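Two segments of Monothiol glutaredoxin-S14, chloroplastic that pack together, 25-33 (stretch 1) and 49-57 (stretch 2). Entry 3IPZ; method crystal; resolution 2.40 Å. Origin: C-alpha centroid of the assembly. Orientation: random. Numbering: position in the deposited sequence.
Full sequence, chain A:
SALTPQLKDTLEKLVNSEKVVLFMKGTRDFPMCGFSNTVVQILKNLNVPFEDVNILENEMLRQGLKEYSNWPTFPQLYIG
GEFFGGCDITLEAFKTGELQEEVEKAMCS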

# COMPACT_ATOMS: atom_id res chain seq x y z
N LYS A 25 1.57 9.12 -1.74
CA LYS A 25 2.15 10.37 -2.20
C LYS A 25 2.24 11.18 -0.91
O LYS A 25 1.23 11.64 -0.37
CB LYS A 25 1.22 11.04 -3.21
CG LYS A 25 1.14 10.27 -4.52
CD LYS A 25 0.34 10.98 -5.56
CE LYS A 25 0.40 10.23 -6.87
NZ LYS A 25 -0.46 10.87 -7.92
N GLY A 26 3.47 11.32 -0.41
CA GLY A 26 3.65 12.05 0.82
C GLY A 26 3.90 11.12 1.98
O GLY A 26 4.36 9.99 1.81
N THR A 27 3.56 11.59 3.18
CA THR A 27 3.76 10.84 4.40
C THR A 27 2.44 10.80 5.15
O THR A 27 1.53 11.58 4.86
CB THR A 27 4.84 11.53 5.27
OG1 THR A 27 5.26 10.65 6.31
CG2 THR A 27 4.28 12.79 5.91
N ARG A 28 2.32 9.91 6.13
CA ARG A 28 1.07 9.79 6.88
C ARG A 28 0.65 11.07 7.56
O ARG A 28 -0.54 11.35 7.69
CB ARG A 28 1.15 8.66 7.91
CG ARG A 28 1.43 9.11 9.33
CD ARG A 28 1.36 7.92 10.26
NE ARG A 28 2.20 6.84 9.76
CZ ARG A 28 2.06 5.56 10.11
NH1 ARG A 28 1.11 5.21 10.98
NH2 ARG A 28 2.86 4.64 9.59
N ASP A 29 1.61 11.85 8.02
CA ASP A 29 1.29 13.11 8.70
C ASP A 29 1.12 14.23 7.68
O ASP A 29 0.47 15.23 7.97
CB ASP A 29 2.40 13.48 9.68
CG ASP A 29 2.52 12.50 10.82
OD1 ASP A 29 3.65 12.27 11.27
OD2 ASP A 29 1.47 11.98 11.27
N PHE A 30 1.71 14.06 6.50
CA PHE A 30 1.63 15.07 5.45
C PHE A 30 1.29 14.49 4.08
O PHE A 30 2.14 14.41 3.19
CB PHE A 30 2.95 15.84 5.35
CG PHE A 30 3.37 16.48 6.64
CD1 PHE A 30 4.30 15.86 7.47
CD2 PHE A 30 2.76 17.65 7.08
CE1 PHE A 30 4.62 16.39 8.71
CE2 PHE A 30 3.07 18.20 8.32
CZ PHE A 30 4.00 17.57 9.14
N PRO A 31 0.04 14.05 3.91
CA PRO A 31 -0.39 13.48 2.62
C PRO A 31 -0.41 14.55 1.52
O PRO A 31 -1.01 15.61 1.69
CB PRO A 31 -1.78 12.91 2.94
CG PRO A 31 -2.26 13.78 4.07
CD PRO A 31 -1.02 13.93 4.93
N MET A 32 0.24 14.27 0.41
CA MET A 32 0.33 15.20 -0.70
C MET A 32 -0.86 15.11 -1.64
O MET A 32 -1.03 15.94 -2.54
CB MET A 32 1.60 14.91 -1.51
CG MET A 32 2.87 14.98 -0.70
SD MET A 32 3.28 16.67 -0.28
CE MET A 32 4.04 17.16 -1.81
N CYS A 33 -1.70 14.11 -1.41
CA CYS A 33 -2.84 13.89 -2.28
C CYS A 33 -4.08 13.41 -1.51
O CYS A 33 -3.97 12.66 -0.54
CB CYS A 33 -2.43 12.89 -3.35
SG CYS A 33 -3.74 12.17 -4.28
N PRO A 49 -1.80 -0.97 12.65
CA PRO A 49 -0.45 -0.41 12.50
C PRO A 49 0.01 -0.65 11.07
O PRO A 49 -0.32 -1.68 10.47
CB PRO A 49 0.37 -1.19 13.52
CG PRO A 49 -0.27 -2.54 13.49
CD PRO A 49 -1.77 -2.22 13.44
N PHE A 50 0.78 0.29 10.51
CA PHE A 50 1.25 0.12 9.15
C PHE A 50 2.49 0.94 8.82
O PHE A 50 2.83 1.89 9.53
CB PHE A 50 0.14 0.47 8.16
CG PHE A 50 -0.28 1.92 8.21
CD1 PHE A 50 -1.10 2.39 9.24
CD2 PHE A 50 0.17 2.82 7.24
CE1 PHE A 50 -1.46 3.73 9.30
CE2 PHE A 50 -0.19 4.17 7.29
CZ PHE A 50 -1.01 4.63 8.33
N GLU A 51 3.16 0.56 7.74
CA GLU A 51 4.33 1.28 7.28
C GLU A 51 3.94 2.12 6.06
O GLU A 51 3.35 1.62 5.11
CB GLU A 51 5.43 0.30 6.87
CG GLU A 51 6.69 1.00 6.37
CD GLU A 51 7.46 1.71 7.48
OE1 GLU A 51 8.28 2.61 7.16
OE2 GLU A 51 7.25 1.35 8.66
N ASP A 52 4.25 3.42 6.10
CA ASP A 52 3.94 4.29 4.97
C ASP A 52 5.22 4.65 4.23
O ASP A 52 6.22 5.06 4.83
CB ASP A 52 3.20 5.56 5.44
CG ASP A 52 4.02 6.42 6.39
OD1 ASP A 52 4.52 5.89 7.40
OD2 ASP A 52 4.14 7.64 6.13
N VAL A 53 5.20 4.47 2.92
CA VAL A 53 6.34 4.76 2.08
C VAL A 53 6.00 5.83 1.04
O VAL A 53 5.07 5.67 0.25
CB VAL A 53 6.81 3.49 1.36
CG1 VAL A 53 7.91 3.80 0.36
CG2 VAL A 53 7.28 2.49 2.38
N ASN A 54 6.76 6.92 1.05
CA ASN A 54 6.55 8.01 0.11
C ASN A 54 7.19 7.69 -1.26
O ASN A 54 8.41 7.61 -1.37
CB ASN A 54 7.16 9.29 0.69
CG ASN A 54 6.74 10.54 -0.07
OD1 ASN A 54 6.34 10.47 -1.24
ND2 ASN A 54 6.85 11.69 0.59
N ILE A 55 6.37 7.50 -2.29
CA ILE A 55 6.92 7.22 -3.62
C ILE A 55 7.16 8.50 -4.45
O ILE A 55 7.52 8.43 -5.62
CB ILE A 55 6.02 6.23 -4.43
CG1 ILE A 55 4.53 6.57 -4.26
CG2 ILE A 55 6.30 4.82 -3.99
CD1 ILE A 55 4.08 7.84 -4.97
N LEU A 56 6.97 9.66 -3.83
CA LEU A 56 7.19 10.94 -4.51
C LEU A 56 8.67 11.32 -4.56
O LEU A 56 9.05 12.30 -5.20
CB LEU A 56 6.41 12.07 -3.83
CG LEU A 56 4.91 12.07 -4.08
CD1 LEU A 56 4.29 13.27 -3.41
CD2 LEU A 56 4.63 12.09 -5.58
N GLU A 57 9.49 10.55 -3.86
CA GLU A 57 10.93 10.81 -3.82
C GLU A 57 11.73 9.55 -4.09
O GLU A 57 12.52 9.10 -3.25
CB GLU A 57 11.32 11.42 -2.46
CG GLU A 57 10.58 10.86 -1.25
CD GLU A 57 10.68 11.78 -0.04
OE1 GLU A 57 10.66 13.02 -0.23
OE2 GLU A 57 10.75 11.28 1.11
O HOH W 1 1.13 2.58 12.37

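Residues 25-33 form an irregular loop that runs beside the strand 51-54, with G26 closest to N54 (CA to CA 5.0 Å) and R28 to D52 (6.5 Å). The two stretches run antiparallel, yet no backbone-to-backbone hydrogen bond joins them; main-chain groups are met instead by side chains. The loop is held in shape by its own backbone: M32 N donates to K25 O at 2.9 Å, and T27 N to F30 O at 3.2 Å. G26 adopts phi/psi of 104/-154, where a CB would be jammed against the preceding carbonyl and would lie 2.6 Å from F30 O, so the conformation calls for glycine.

The side chain of N54 serves both stretches. N54 OD1 accepts from G26 N at 3.1 Å and from L56 N, within its own stretch, at 2.8 Å, so one carboxamide oxygen ties the backbone of G26 to that of L56.

D52 points toward the loop and engages R28 through both carboxylate oxygens. D52 OD2 accepts from the backbone R28 N at 2.9 Å, while D52 OD1 forms a salt bridge with R28 NH2 at 3.0 Å, supplemented by a weak hydrogen bond from R28 NE to D52 OD1 at 3.4 Å. R28 NH2 also donates to the carbonyl F50 O at 2.8 Å, so this one nitrogen links two residues of the second stretch. The same guanidinium lies flat on the F50 ring, the planes inclined by 15° and R28 CZ 4.0 Å from the ring centroid, a cation-pi arrangement. Water 1 bridges the two residues, accepting from R28 NH1 and from F50 N, both at 3.0 Å.

At the other end the contact is apolar. L56 CD1 approaches M32 CG at 3.5 Å and K25 CB at 3.8 Å, and I55 CD1 lies 3.8 Å from K25 CG, whose extended chain then leads its amine away.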